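Local coordinates for protein putative NADH-flavin reductase (Streptococcus pneumoniae TIGR4, PDB 4R01) that probably binds a nicotinamide dinucleotide on a Rossmann fold and may pass its electrons to a flavin, as a putative NADH-flavin reductase, at residues A[8-13]-A[35-40]; A[28-33]-A[41-46]; A[49-54]-A[82-87]. All coordinates share one frame; numbering follows the deposited sequence.

Contact 1. Residues A[8-13]-A[35-40]; sequences AANGQA and ENKSQA. With SO4 (sulfate ion), chain C.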
loop_
_atom_site.group_PDB
_atom_site.type_symbol
_atom_site.label_atom_id
_atom_site.label_comp_id
_atom_site.label_asym_id
_atom_site.label_seq_id
_atom_site.Cartn_x
_atom_site.Cartn_y
_atom_site.Cartn_z
ATOM N N ALA A 8 -25.426 23.384 7.976
ATOM C CA ALA A 8 -24.313 23.799 7.117
ATOM C C ALA A 8 -24.571 23.425 5.661
ATOM O O ALA A 8 -23.738 22.796 5.010
ATOM C CB ALA A 8 -22.994 23.195 7.604
ATOM N N ALA A 9 -25.729 23.833 5.150
ATOM C CA ALA A 9 -26.142 23.485 3.796
ATOM C C ALA A 9 -25.367 24.258 2.731
ATOM O O ALA A 9 -25.463 23.952 1.543
ATOM C CB ALA A 9 -27.634 23.720 3.632
ATOM N N ASN A 10 -24.609 25.265 3.152
ATOM C CA ASN A 10 -23.788 26.035 2.224
ATOM C C ASN A 10 -22.450 25.363 1.956
ATOM O O ASN A 10 -21.769 25.679 0.978
ATOM C CB ASN A 10 -23.563 27.451 2.752
ATOM C CG ASN A 10 -24.756 28.346 2.522
ATOM O OD1 ASN A 10 -25.487 28.178 1.545
ATOM N ND2 ASN A 10 -24.964 29.304 3.421
ATOM N N GLY A 11 -22.077 24.438 2.835
ATOM C CA GLY A 11 -20.871 23.656 2.648
ATOM C C GLY A 11 -20.982 22.810 1.397
ATOM O O GLY A 11 -22.082 22.581 0.891
ATOM N N GLN A 12 -19.844 22.348 0.891
ATOM C CA GLN A 12 -19.825 21.584 -0.351
ATOM C C GLN A 12 -20.591 20.270 -0.206
ATOM O O GLN A 12 -21.343 19.881 -1.100
ATOM C CB GLN A 12 -18.382 21.330 -0.796
ATOM C CG GLN A 12 -17.661 22.597 -1.248
ATOM C CD GLN A 12 -16.170 22.397 -1.442
ATOM O OE1 GLN A 12 -15.709 22.086 -2.541
ATOM N NE2 GLN A 12 -15.403 22.588 -0.375
ATOM N N ALA A 13 -20.415 19.600 0.927
ATOM C CA ALA A 13 -21.129 18.356 1.184
ATOM C C ALA A 13 -22.593 18.635 1.483
ATOM O O ALA A 13 -23.477 17.904 1.042
ATOM C CB ALA A 13 -20.486 17.595 2.335
ATOM N N GLU A 35 -25.762 33.770 3.616
ATOM C CA GLU A 35 -26.762 33.703 2.554
ATOM C C GLU A 35 -26.837 32.301 1.953
ATOM O O GLU A 35 -25.817 31.633 1.774
ATOM C CB GLU A 35 -26.459 34.728 1.458
ATOM C CG GLU A 35 -27.593 34.906 0.459
ATOM C CD GLU A 35 -27.131 35.501 -0.857
ATOM O OE1 GLU A 35 -25.911 35.719 -1.018
ATOM O OE2 GLU A 35 -27.987 35.748 -1.734
ATOM N N ASN A 36 -28.053 31.861 1.650
ATOM C CA ASN A 36 -28.266 30.514 1.144
ATOM C C ASN A 36 -27.844 30.361 -0.310
ATOM O O ASN A 36 -28.388 31.018 -1.199
ATOM C CB ASN A 36 -29.733 30.116 1.302
ATOM C CG ASN A 36 -30.028 28.742 0.733
ATOM O OD1 ASN A 36 -30.726 28.609 -0.273
ATOM N ND2 ASN A 36 -29.481 27.709 1.368
ATOM N N LYS A 37 -26.868 29.488 -0.544
ATOM C CA LYS A 37 -26.405 29.193 -1.893
ATOM C C LYS A 37 -26.985 27.868 -2.379
ATOM O O LYS A 37 -26.890 27.536 -3.560
ATOM C CB LYS A 37 -24.875 29.149 -1.942
ATOM C CG LYS A 37 -24.191 30.346 -1.296
ATOM C CD LYS A 37 -24.442 31.626 -2.079
ATOM C CE LYS A 37 -23.211 32.041 -2.871
ATOM N NZ LYS A 37 -23.431 33.305 -3.625
ATOM N N SER A 38 -27.584 27.115 -1.460
ATOM C CA SER A 38 -28.166 25.818 -1.790
ATOM C C SER A 38 -29.523 25.970 -2.475
ATOM O O SER A 38 -30.062 27.073 -2.576
ATOM C CB SER A 38 -28.311 24.956 -0.533
ATOM O OG SER A 38 -29.302 25.475 0.336
ATOM N N GLN A 39 -30.069 24.850 -2.941
ATOM C CA GLN A 39 -31.352 24.840 -3.637
ATOM C C GLN A 39 -32.513 24.645 -2.670
ATOM O O GLN A 39 -33.613 24.284 -3.076
ATOM C CB GLN A 39 -31.379 23.732 -4.690
ATOM C CG GLN A 39 -30.427 23.927 -5.853
ATOM C CD GLN A 39 -30.516 22.791 -6.851
ATOM O OE1 GLN A 39 -31.221 21.808 -6.623
ATOM N NE2 GLN A 39 -29.800 22.919 -7.964
ATOM N N ALA A 40 -32.261 24.884 -1.390
ATOM C CA ALA A 40 -33.213 24.519 -0.346
ATOM C C ALA A 40 -34.464 25.404 -0.324
ATOM O O ALA A 40 -34.401 26.595 -0.630
ATOM C CB ALA A 40 -32.528 24.552 1.002
HETATM S S SO4 C . -23.116 27.267 6.483
HETATM O O1 SO4 C . -24.302 26.732 5.823
HETATM O O2 SO4 C . -23.219 27.033 7.920
HETATM O O3 SO4 C . -21.932 26.597 5.959
HETATM O O4 SO4 C . -23.007 28.700 6.220
#

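Contact 2. Residues A[28-33]-A[41-46]; sequences VTAIVR and ESIIKK. With SO4 (sulfate ion), chain C.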
loop_
_atom_site.group_PDB
_atom_site.type_symbol
_atom_site.label_atom_id
_atom_site.label_comp_id
_atom_site.label_asym_id
_atom_site.label_seq_id
_atom_site.Cartn_x
_atom_site.Cartn_y
_atom_site.Cartn_z
ATOM N N VAL A 28 -36.868 20.379 2.013
ATOM C CA VAL A 28 -35.625 20.540 2.751
ATOM C C VAL A 28 -35.481 21.934 3.353
ATOM O O VAL A 28 -35.616 22.944 2.661
ATOM C CB VAL A 28 -34.405 20.258 1.845
ATOM C CG1 VAL A 28 -33.115 20.302 2.650
ATOM C CG2 VAL A 28 -34.558 18.910 1.156
ATOM N N THR A 29 -35.211 21.973 4.653
ATOM C CA THR A 29 -34.897 23.215 5.340
ATOM C C THR A 29 -33.390 23.343 5.495
ATOM O O THR A 29 -32.737 22.445 6.024
ATOM C CB THR A 29 -35.559 23.286 6.729
ATOM O OG1 THR A 29 -36.983 23.332 6.584
ATOM C CG2 THR A 29 -35.091 24.522 7.481
ATOM N N ALA A 30 -32.838 24.456 5.028
ATOM C CA ALA A 30 -31.412 24.706 5.181
ATOM C C ALA A 30 -31.136 25.543 6.421
ATOM O O ALA A 30 -31.659 26.646 6.568
ATOM C CB ALA A 30 -30.856 25.394 3.951
ATOM N N ILE A 31 -30.320 25.010 7.320
ATOM C CA ILE A 31 -29.880 25.770 8.478
ATOM C C ILE A 31 -28.456 26.245 8.228
ATOM O O ILE A 31 -27.516 25.451 8.217
ATOM C CB ILE A 31 -29.963 24.940 9.766
ATOM C CG1 ILE A 31 -31.414 24.512 10.007
ATOM C CG2 ILE A 31 -29.425 25.733 10.946
ATOM C CD1 ILE A 31 -31.630 23.717 11.274
ATOM N N VAL A 32 -28.314 27.548 8.008
ATOM C CA VAL A 32 -27.055 28.129 7.556
ATOM C C VAL A 32 -26.637 29.336 8.392
ATOM O O VAL A 32 -27.389 29.811 9.246
ATOM C CB VAL A 32 -27.146 28.563 6.079
ATOM C CG1 VAL A 32 -27.386 27.363 5.181
ATOM C CG2 VAL A 32 -28.255 29.587 5.902
ATOM N N ARG A 33 -25.435 29.839 8.127
ATOM C CA ARG A 33 -24.899 30.981 8.857
ATOM C C ARG A 33 -24.908 32.245 8.001
ATOM O O ARG A 33 -25.050 33.351 8.519
ATOM C CB ARG A 33 -23.480 30.683 9.343
ATOM C CG ARG A 33 -23.394 29.533 10.336
ATOM C CD ARG A 33 -21.953 29.222 10.707
ATOM N NE ARG A 33 -21.177 28.768 9.555
ATOM C CZ ARG A 33 -19.887 28.448 9.600
ATOM N NH1 ARG A 33 -19.220 28.527 10.743
ATOM N NH2 ARG A 33 -19.262 28.046 8.501
ATOM N N GLU A 41 -35.580 24.828 0.105
ATOM C CA GLU A 41 -36.829 25.545 0.148
ATOM C C GLU A 41 -36.878 26.643 1.193
ATOM O O GLU A 41 -36.915 27.824 0.871
ATOM C CB GLU A 41 -37.920 24.503 0.486
ATOM C CG GLU A 41 -39.194 24.997 1.155
ATOM C CD GLU A 41 -40.131 23.876 1.521
ATOM O OE1 GLU A 41 -39.838 23.188 2.512
ATOM O OE2 GLU A 41 -41.162 23.672 0.837
ATOM N N SER A 42 -36.744 26.237 2.442
ATOM C CA SER A 42 -36.779 27.214 3.523
ATOM C C SER A 42 -35.435 27.329 4.235
ATOM O O SER A 42 -34.711 26.348 4.386
ATOM C CB SER A 42 -37.870 26.848 4.527
ATOM O OG SER A 42 -39.056 26.471 3.854
ATOM N N ILE A 43 -35.114 28.536 4.682
ATOM C CA ILE A 43 -33.818 28.803 5.283
ATOM C C ILE A 43 -33.942 29.313 6.712
ATOM O O ILE A 43 -34.709 30.234 6.996
ATOM C CB ILE A 43 -33.018 29.831 4.454
ATOM C CG1 ILE A 43 -32.687 29.262 3.072
ATOM C CG2 ILE A 43 -31.745 30.242 5.179
ATOM C CD1 ILE A 43 -33.691 29.616 1.996
ATOM N N ILE A 44 -33.189 28.694 7.613
ATOM C CA ILE A 44 -33.034 29.213 8.957
ATOM C C ILE A 44 -31.615 29.741 9.101
ATOM O O ILE A 44 -30.675 28.964 9.269
ATOM C CB ILE A 44 -33.306 28.141 10.029
ATOM C CG1 ILE A 44 -34.672 27.492 9.809
ATOM C CG2 ILE A 44 -33.212 28.740 11.426
ATOM C CD1 ILE A 44 -34.986 26.384 10.796
ATOM N N LYS A 45 -31.448 31.056 9.002
ATOM C CA LYS A 45 -30.133 31.643 9.207
ATOM C C LYS A 45 -29.901 31.821 10.694
ATOM O O LYS A 45 -30.445 32.727 11.319
ATOM C CB LYS A 45 -29.983 32.977 8.476
ATOM C CG LYS A 45 -28.603 33.596 8.665
ATOM C CD LYS A 45 -28.407 34.842 7.821
ATOM C CE LYS A 45 -28.512 34.533 6.338
ATOM N NZ LYS A 45 -28.214 35.735 5.508
ATOM N N LYS A 46 -29.085 30.943 11.256
ATOM C CA LYS A 46 -28.885 30.905 12.692
ATOM C C LYS A 46 -27.570 30.205 12.993
ATOM O O LYS A 46 -27.144 29.330 12.240
ATOM C CB LYS A 46 -30.053 30.183 13.366
ATOM C CG LYS A 46 -30.197 30.449 14.849
ATOM C CD LYS A 46 -31.455 29.789 15.390
ATOM C CE LYS A 46 -31.714 30.196 16.828
ATOM N NZ LYS A 46 -32.908 29.513 17.398
HETATM S S SO4 C . -23.116 27.267 6.483
HETATM O O1 SO4 C . -24.302 26.732 5.823
HETATM O O2 SO4 C . -23.219 27.033 7.920
HETATM O O3 SO4 C . -21.932 26.597 5.959
HETATM O O4 SO4 C . -23.007 28.700 6.220
HETATM O O HOH W 1 -40.106 24.577 5.963
#

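Contact 3. Residues A[49-54]-A[82-87]; sequences FELTKD and ELFNQL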
loop_
_atom_site.group_PDB
_atom_site.type_symbol
_atom_site.label_atom_id
_atom_site.label_comp_id
_atom_site.label_asym_id
_atom_site.label_seq_id
_atom_site.Cartn_x
_atom_site.Cartn_y
_atom_site.Cartn_z
ATOM N N PHE A 49 -24.914 26.445 17.241
ATOM C CA PHE A 49 -24.966 26.190 18.676
ATOM C C PHE A 49 -25.967 27.088 19.396
ATOM O O PHE A 49 -25.998 27.136 20.625
ATOM C CB PHE A 49 -23.574 26.351 19.284
ATOM C CG PHE A 49 -22.560 25.407 18.710
ATOM C CD1 PHE A 49 -22.427 24.124 19.213
ATOM C CD2 PHE A 49 -21.750 25.796 17.657
ATOM C CE1 PHE A 49 -21.498 23.250 18.683
ATOM C CE2 PHE A 49 -20.820 24.927 17.121
ATOM C CZ PHE A 49 -20.694 23.652 17.635
ATOM N N GLU A 50 -26.786 27.791 18.623
ATOM C CA GLU A 50 -27.859 28.598 19.186
ATOM C C GLU A 50 -29.213 28.003 18.823
ATOM O O GLU A 50 -30.257 28.585 19.114
ATOM C CB GLU A 50 -27.759 30.046 18.703
ATOM C CG GLU A 50 -26.908 30.932 19.601
ATOM C CD GLU A 50 -26.281 32.090 18.854
ATOM O OE1 GLU A 50 -26.730 32.381 17.725
ATOM O OE2 GLU A 50 -25.340 32.709 19.396
ATOM N N LEU A 51 -29.184 26.833 18.191
ATOM C CA LEU A 51 -30.405 26.127 17.825
ATOM C C LEU A 51 -31.167 25.652 19.056
ATOM O O LEU A 51 -30.572 25.309 20.079
ATOM C CB LEU A 51 -30.086 24.931 16.925
ATOM C CG LEU A 51 -29.667 25.210 15.481
ATOM C CD1 LEU A 51 -29.210 23.923 14.820
ATOM C CD2 LEU A 51 -30.805 25.841 14.693
ATOM N N THR A 52 -32.490 25.632 18.945
ATOM C CA THR A 52 -33.350 25.149 20.015
ATOM C C THR A 52 -34.133 23.932 19.537
ATOM O O THR A 52 -34.094 23.593 18.354
ATOM C CB THR A 52 -34.335 26.235 20.487
ATOM O OG1 THR A 52 -35.343 26.433 19.487
ATOM C CG2 THR A 52 -33.603 27.548 20.738
ATOM N N LYS A 53 -34.843 23.278 20.450
ATOM C CA LYS A 53 -35.687 22.151 20.072
ATOM C C LYS A 53 -36.772 22.602 19.101
ATOM O O LYS A 53 -37.110 21.887 18.161
ATOM C CB LYS A 53 -36.319 21.502 21.304
ATOM C CG LYS A 53 -35.323 21.105 22.374
ATOM C CD LYS A 53 -35.991 20.324 23.492
ATOM C CE LYS A 53 -35.002 20.016 24.605
ATOM N NZ LYS A 53 -35.585 19.122 25.642
ATOM N N ASP A 54 -37.298 23.801 19.327
ATOM C CA ASP A 54 -38.336 24.353 18.465
ATOM C C ASP A 54 -37.833 24.606 17.042
ATOM O O ASP A 54 -38.625 24.733 16.110
ATOM C CB ASP A 54 -38.893 25.644 19.068
ATOM C CG ASP A 54 -39.766 25.387 20.284
ATOM O OD1 ASP A 54 -40.268 24.250 20.427
ATOM O OD2 ASP A 54 -39.960 26.323 21.090
ATOM N N GLU A 82 -23.108 16.906 21.319
ATOM C CA GLU A 82 -23.691 17.123 22.636
ATOM C C GLU A 82 -24.929 18.005 22.532
ATOM O O GLU A 82 -25.931 17.769 23.206
ATOM C CB GLU A 82 -22.667 17.757 23.578
ATOM C CG GLU A 82 -22.833 17.360 25.034
ATOM C CD GLU A 82 -22.339 15.952 25.312
ATOM O OE1 GLU A 82 -21.132 15.698 25.119
ATOM O OE2 GLU A 82 -23.157 15.102 25.722
ATOM N N LEU A 83 -24.851 19.015 21.670
ATOM C CA LEU A 83 -25.968 19.925 21.441
ATOM C C LEU A 83 -27.145 19.227 20.769
ATOM O O LEU A 83 -28.286 19.337 21.224
ATOM C CB LEU A 83 -25.524 21.111 20.586
ATOM C CG LEU A 83 -26.672 21.937 20.004
ATOM C CD1 LEU A 83 -27.348 22.781 21.079
ATOM C CD2 LEU A 83 -26.183 22.803 18.861
ATOM N N PHE A 84 -26.863 18.518 19.680
ATOM C CA PHE A 84 -27.909 17.847 18.922
ATOM C C PHE A 84 -28.601 16.775 19.750
ATOM O O PHE A 84 -29.815 16.591 19.645
ATOM C CB PHE A 84 -27.340 17.239 17.644
ATOM C CG PHE A 84 -27.243 18.212 16.509
ATOM C CD1 PHE A 84 -28.388 18.778 15.974
ATOM C CD2 PHE A 84 -26.014 18.559 15.974
ATOM C CE1 PHE A 84 -28.311 19.675 14.931
ATOM C CE2 PHE A 84 -25.929 19.455 14.928
ATOM C CZ PHE A 84 -27.080 20.011 14.405
ATOM N N ASN A 85 -27.829 16.077 20.576
ATOM C CA ASN A 85 -28.395 15.090 21.483
ATOM C C ASN A 85 -29.401 15.734 22.431
ATOM O O ASN A 85 -30.491 15.210 22.641
ATOM C CB ASN A 85 -27.288 14.393 22.276
ATOM C CG ASN A 85 -27.828 13.340 23.224
ATOM O OD1 ASN A 85 -28.313 12.294 22.794
ATOM N ND2 ASN A 85 -27.731 13.606 24.521
ATOM N N GLN A 86 -29.028 16.870 22.983
ATOM C CA GLN A 86 -29.886 17.633 23.862
ATOM C C GLN A 86 -31.173 18.022 23.189
ATOM O O GLN A 86 -32.171 18.107 23.831
ATOM C CB GLN A 86 -29.203 18.911 24.317
ATOM C CG GLN A 86 -28.305 18.761 25.520
ATOM C CD GLN A 86 -27.171 19.773 25.543
ATOM O OE1 GLN A 86 -27.154 20.725 24.773
ATOM N NE2 GLN A 86 -26.221 19.567 26.434
ATOM N N LEU A 87 -31.132 18.233 21.886
ATOM C CA LEU A 87 -32.276 18.718 21.123
ATOM C C LEU A 87 -33.151 17.593 20.582
ATOM O O LEU A 87 -34.366 17.749 20.460
ATOM C CB LEU A 87 -31.804 19.596 19.963
ATOM C CG LEU A 87 -31.025 20.861 20.324
ATOM C CD1 LEU A 87 -30.684 21.651 19.073
ATOM C CD2 LEU A 87 -31.816 21.713 21.300
#

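Contact 1. Residues A[8-13]-A[35-40]
The flat carboxamide of Asn10 reaches toward the backbone of residues 35-40, with sulfate O1 on one side of its plane and Glu35 O displaced to the other. It belongs to the turn after the first strand of a Rossmann fold, the place where dinucleotides are normally gripped, and the turn around Gly11 is consistent with the glycine-rich loop of the family. OD1 takes the Lys37 amide in a nearly straight bond, Lys37 N to Asn10 OD1 being 2.8 Å at 174°, with the donor tilted 24° from the carbonyl plane. The NH2 group makes two weaker bonds, from Asn10 ND2 to Glu35 O at 3.0 Å and to sulfate O4 at 3.5 Å. Asparagine suits this place because one small group both accepts and donates, tying two loops together. Its CG stands beside the backbone N, anti to the carbonyl carbon (chi1 -79°). The backbone meets the anion too, Asn10 N lying 3.1 Å from sulfate O1. The anion, probably from the crystallisation liquor, is bound by Arg33 N as well; its position is consistent with a site for a cofactor phosphate. A type I turn from Ala8 to Gly11 shapes the loop, closed by Gly11 N to Ala8 O. Behind it, the small methyl of Ala9 is buried among Ala30, Val18 and Ser38, where a compact side chain permits close packing of the second loop. There Ser38 CB lies 3.7 Å from Ala9 O, and Ser38 OG weakly accepts Ala40 N at 3.5 Å.

Contact 2. Residues A[28-33]-A[41-46]
Ile31 and Ile44 lie side by side and point the same way, Ile31 CG1 being 4.1 Å from Ile44 CB, at the apolar centre of a parallel pair of strands in the Rossmann sheet. Thr29 extends this face: its CG2, anti to the backbone N, meets Ile44 CD1 at 3.8 Å, so the threonine methyl serves as a small apolar neighbour. On the other face Val32 and Ile43 meet obliquely, with 3.6 Å between Val32 CG2 and Ile43 CG2. Beta-branched residues suit such extended chains and give each face a close-fitting surface. The backbones are joined by a ladder in which Ala30 and Val32 donate to Ser42 O and Ile44 O, while Ile44 and Lys46 donate back to Ala30 O and Val32 O; Lys46 N lies 2.9 Å from Val32 O, almost in line with the carbonyl (179°). Pairing weakens at the start, where Val28 O receives only weak bonds from Glu41 N and Ser42 N. Strand 42-45 is the outermost of the sheet within this chain. Toward the polar edge, a water sits 3.0 Å from Ser42 OG and weakly reaches Thr29 OG1, and Lys46 turns to a salt bridge with Asp55. Beyond strand 28-32, Arg33 meets the sulfate through its backbone N, 3.3 Å from O4, with a weak second bond of 3.1 Å from Arg33 NE to O2.

Contact 3. Residues A[49-54]-A[82-87]
Lys53 and Leu87 bring the backbones nearest, 5.0 Å between Lys53 CA and Leu87 CA, while the irregular segment 49-52, turned at Phe49 and Glu50 and straighter at Leu51 and Thr52, is joined to helix 82-87 through side chains. Leu83 and Leu87, one helical turn apart, both present their methyls to this segment. Leu83 CD2 rests 3.6 Å from Phe49 CA and 4.0 Å from Phe49 CD1, approaching the ring obliquely. Leu87 forks over the chain: CD1 touches Leu51 CB at 4.0 Å, and CD2 lies 3.5 Å from Lys53 N. Branched leucines suit this place, since two methyls can fill two neighbouring spots. Leu51 in turn is buried, its CD1 4.3 Å from Phe84 CE1. Lys53 stretches its extended chain past the helix, so that Lys53 CE reaches 3.5 Å from Gln86 O; its positive charge near the carbonyls of a helix end would probably be favourable. Thr52 starts helix 53-56 as N-cap, its OG1 capping a later backbone N while Asp55 OD2 accepts Thr52 N, in the manner of a capping box. Helix 76-88 links strands 61-64 and 94-98, so this is the packing of a beta-alpha-beta crossover helix against a neighbouring loop of the Rossmann fold.

How the contacts relate
Contacts 1 and 2 are interleaved along the chain and lie close, with centres 8 Å apart; contact 3 follows both, its centre 15 Å from that of contact 2 and 20 Å from that of contact 1. Contact 2 is the common element, two adjacent strands at one border of the main sheet. The face with Ala30 and Val32 meets contact 1, through Ala40 and Asn10, whereas the face with Ile31 meets contact 3, through Leu51. Contacts 1 and 3 therefore lie on opposite sides of the sheet and do not touch. The sulfate joins contacts 1 and 2 at the C-terminal end of strand 27-32, the usual cofactor side; Leu51 links this border to helix 76-88.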